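Local structure of sugar ABC transporter, sugar-binding protein (Streptococcus pneumoniae, 2I58) at residues Q13-T18 against V39-N44. The protein probably binds sugars outside the cell and delivers them to an ABC import system, with a glucose- and fructose-containing oligosaccharide held in this structure. Sequence-based numbering, arbitrary orientation.
Sequences QKKEMT and VVNVPN. With GLC (alpha-D-glucopyranose), chain C; FRU (beta-D-fructofuranose), chain B.
Lys15 reaches Val42 beyond the C-terminal ends of the two parallel strands of a beta-alpha-beta unit, strand 6-11, helix 18-31 and strand 35-40, in this solute-binding protein of the periplasmic-binding-protein clan. Its chain runs extended from CB to CE and then bends at the last torsion (chi4 -50°), which brings NZ to 2.7 Å from Val42 O. The 125° C=O...NZ angle and the position of NZ well above the carbonyl plane show that this hydrogen bond misses the lone-pair directions. At the start of helix 18-31, Thr18 meets Asn41, just past strand 35-40, from the opposite direction: Thr18 OG1 lies 2.8 Å from Asn41 ND2, and Thr18 CG2 flanks the same amide nitrogen at 3.5 Å. Asn12 ND2 bonds to both Asn41 OD1 and Lys14 O, tying the amide to the sugar-binding loop. That loop sends other side chains to the ligand. Gln13 accepts a hydrogen bond at OE1 from fructose O4 (3.0 Å). Lys14 donates from NZ to glucose O3 at 2.7 Å and pairs with Glu16 OE1. Glu16 turns sharply at chi2 (92°), so that its carboxylate accepts a hydrogen bond from glucose O2 at OE2, 3.0 Å away.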
loop_
_atom_site.group_PDB
_atom_site.type_symbol
_atom_site.label_atom_id
_atom_site.label_comp_id
_atom_site.label_asym_id
_atom_site.label_seq_id
_atom_site.Cartn_x
_atom_site.Cartn_y
_atom_site.Cartn_z
ATOM N N GLN A 13 6.342 -11.119 0.818
ATOM C CA GLN A 13 5.956 -10.285 -0.320
ATOM C C GLN A 13 6.465 -8.849 -0.123
ATOM O O GLN A 13 6.104 -7.962 -0.874
ATOM C CB GLN A 13 4.441 -10.208 -0.479
ATOM C CG GLN A 13 3.697 -11.489 -0.849
ATOM C CD GLN A 13 2.216 -11.214 -1.178
ATOM O OE1 GLN A 13 1.882 -10.474 -2.126
ATOM N NE2 GLN A 13 1.331 -11.830 -0.421
ATOM N N LYS A 14 7.288 -8.582 0.872
ATOM C CA LYS A 14 7.699 -7.203 1.070
ATOM C C LYS A 14 9.205 -6.979 0.717
ATOM O O LYS A 14 10.102 -7.153 1.550
ATOM C CB LYS A 14 7.314 -6.789 2.481
ATOM C CG LYS A 14 7.622 -5.367 2.762
ATOM C CD LYS A 14 6.529 -4.693 3.581
ATOM C CE LYS A 14 6.834 -3.230 3.713
ATOM N NZ LYS A 14 6.608 -2.550 2.429
ATOM N N LYS A 15 9.434 -6.568 -0.533
ATOM C CA LYS A 15 10.738 -6.613 -1.206
ATOM C C LYS A 15 11.727 -5.500 -0.869
ATOM O O LYS A 15 12.920 -5.714 -0.775
ATOM C CB LYS A 15 10.506 -6.581 -2.721
ATOM C CG LYS A 15 9.953 -7.915 -3.274
ATOM C CD LYS A 15 9.990 -8.031 -4.833
ATOM C CE LYS A 15 9.188 -9.261 -5.337
ATOM N NZ LYS A 15 9.531 -10.575 -4.640
ATOM N N GLU A 16 11.213 -4.293 -0.756
ATOM C CA GLU A 16 11.971 -3.155 -0.251
ATOM C C GLU A 16 12.743 -3.524 1.024
ATOM O O GLU A 16 13.842 -2.991 1.259
ATOM C CB GLU A 16 11.015 -1.985 0.079
ATOM C CG GLU A 16 10.222 -1.444 -1.109
ATOM C CD GLU A 16 8.838 -2.096 -1.328
ATOM O OE1 GLU A 16 8.403 -2.969 -0.548
ATOM O OE2 GLU A 16 8.183 -1.705 -2.309
ATOM N N MET A 17 12.139 -4.411 1.832
ATOM C CA MET A 17 12.540 -4.669 3.201
ATOM C C MET A 17 13.178 -5.995 3.401
ATOM O O MET A 17 13.351 -6.405 4.529
ATOM C CB MET A 17 11.327 -4.606 4.111
ATOM C CG MET A 17 10.925 -3.208 4.452
ATOM S SD MET A 17 12.282 -2.254 5.176
ATOM C CE MET A 17 12.573 -3.186 6.663
ATOM N N THR A 18 13.569 -6.664 2.328
ATOM C CA THR A 18 14.212 -7.969 2.444
ATOM C C THR A 18 15.522 -7.947 3.228
ATOM O O THR A 18 15.722 -8.784 4.113
ATOM C CB THR A 18 14.428 -8.613 1.073
ATOM O OG1 THR A 18 13.165 -9.117 0.599
ATOM C CG2 THR A 18 15.449 -9.762 1.155
ATOM N N VAL A 39 13.585 -17.616 3.972
ATOM C CA VAL A 39 12.912 -16.416 3.506
ATOM C C VAL A 39 12.808 -16.604 2.002
ATOM O O VAL A 39 13.810 -16.808 1.321
ATOM C CB VAL A 39 13.665 -15.137 3.885
ATOM C CG1 VAL A 39 12.851 -13.909 3.529
ATOM C CG2 VAL A 39 13.947 -15.122 5.384
ATOM N N VAL A 40 11.580 -16.610 1.502
ATOM C CA VAL A 40 11.325 -16.894 0.099
ATOM C C VAL A 40 10.710 -15.640 -0.483
ATOM O O VAL A 40 9.623 -15.269 -0.105
ATOM C CB VAL A 40 10.385 -18.130 -0.110
ATOM C CG1 VAL A 40 9.774 -18.090 -1.455
ATOM C CG2 VAL A 40 11.147 -19.439 0.049
ATOM N N ASN A 41 11.453 -14.987 -1.381
ATOM C CA ASN A 41 10.999 -13.826 -2.146
ATOM C C ASN A 41 10.974 -14.264 -3.587
ATOM O O ASN A 41 12.044 -14.432 -4.171
ATOM C CB ASN A 41 11.996 -12.661 -2.030
ATOM C CG ASN A 41 11.828 -11.875 -0.768
ATOM O OD1 ASN A 41 10.775 -11.287 -0.523
ATOM N ND2 ASN A 41 12.864 -11.855 0.052
ATOM N N VAL A 42 9.780 -14.486 -4.153
ATOM C CA VAL A 42 9.686 -14.829 -5.587
ATOM C C VAL A 42 9.056 -13.684 -6.349
ATOM O O VAL A 42 8.424 -12.800 -5.752
ATOM C CB VAL A 42 8.946 -16.213 -5.956
ATOM C CG1 VAL A 42 9.937 -17.391 -6.042
ATOM C CG2 VAL A 42 7.802 -16.536 -5.021
ATOM N N PRO A 43 9.302 -13.668 -7.673
ATOM C CA PRO A 43 8.479 -12.886 -8.610
ATOM C C PRO A 43 7.001 -13.321 -8.636
ATOM O O PRO A 43 6.692 -14.496 -8.401
ATOM C CB PRO A 43 9.150 -13.150 -9.980
ATOM C CG PRO A 43 10.580 -13.614 -9.644
ATOM C CD PRO A 43 10.441 -14.346 -8.348
ATOM N N ASN A 44 6.125 -12.361 -8.941
ATOM C CA ASN A 44 4.664 -12.560 -9.066
ATOM C C ASN A 44 4.133 -13.294 -7.836
ATOM O O ASN A 44 3.303 -14.194 -7.913
ATOM C CB ASN A 44 4.281 -13.261 -10.394
ATOM C CG ASN A 44 4.933 -12.593 -11.631
ATOM O OD1 ASN A 44 4.697 -11.427 -11.943
ATOM N ND2 ASN A 44 5.770 -13.345 -12.321
HETATM C C1 GLC C . 3.577 -3.461 -2.750
HETATM C C2 GLC C . 4.848 -3.071 -2.037
HETATM C C3 GLC C . 4.918 -3.763 -0.727
HETATM C C4 GLC C . 3.639 -3.524 0.064
HETATM C C5 GLC C . 2.394 -3.847 -0.770
HETATM C C6 GLC C . 1.049 -3.537 -0.061
HETATM O O1 GLC C . 3.755 -4.825 -3.190
HETATM O O2 GLC C . 5.905 -3.565 -2.794
HETATM O O3 GLC C . 6.067 -3.231 -0.135
HETATM O O4 GLC C . 3.655 -4.417 1.166
HETATM O O5 GLC C . 2.409 -3.154 -1.982
HETATM O O6 GLC C . 0.078 -3.871 -0.950
HETATM C C1 FRU B . 4.703 -5.001 -5.230
HETATM C C2 FRU B . 3.637 -5.574 -4.325
HETATM C C3 FRU B . 3.879 -7.072 -4.381
HETATM C C4 FRU B . 2.499 -7.658 -4.173
HETATM C C5 FRU B . 1.597 -6.695 -4.902
HETATM C C6 FRU B . 0.282 -6.633 -4.140
HETATM O O1 FRU B . 4.088 -5.151 -6.524
HETATM O O3 FRU B . 4.755 -7.473 -3.336
HETATM O O4 FRU B . 2.376 -8.974 -4.717
HETATM O O5 FRU B . 2.290 -5.444 -4.926
HETATM O O6 FRU B . -0.842 -6.178 -4.961
#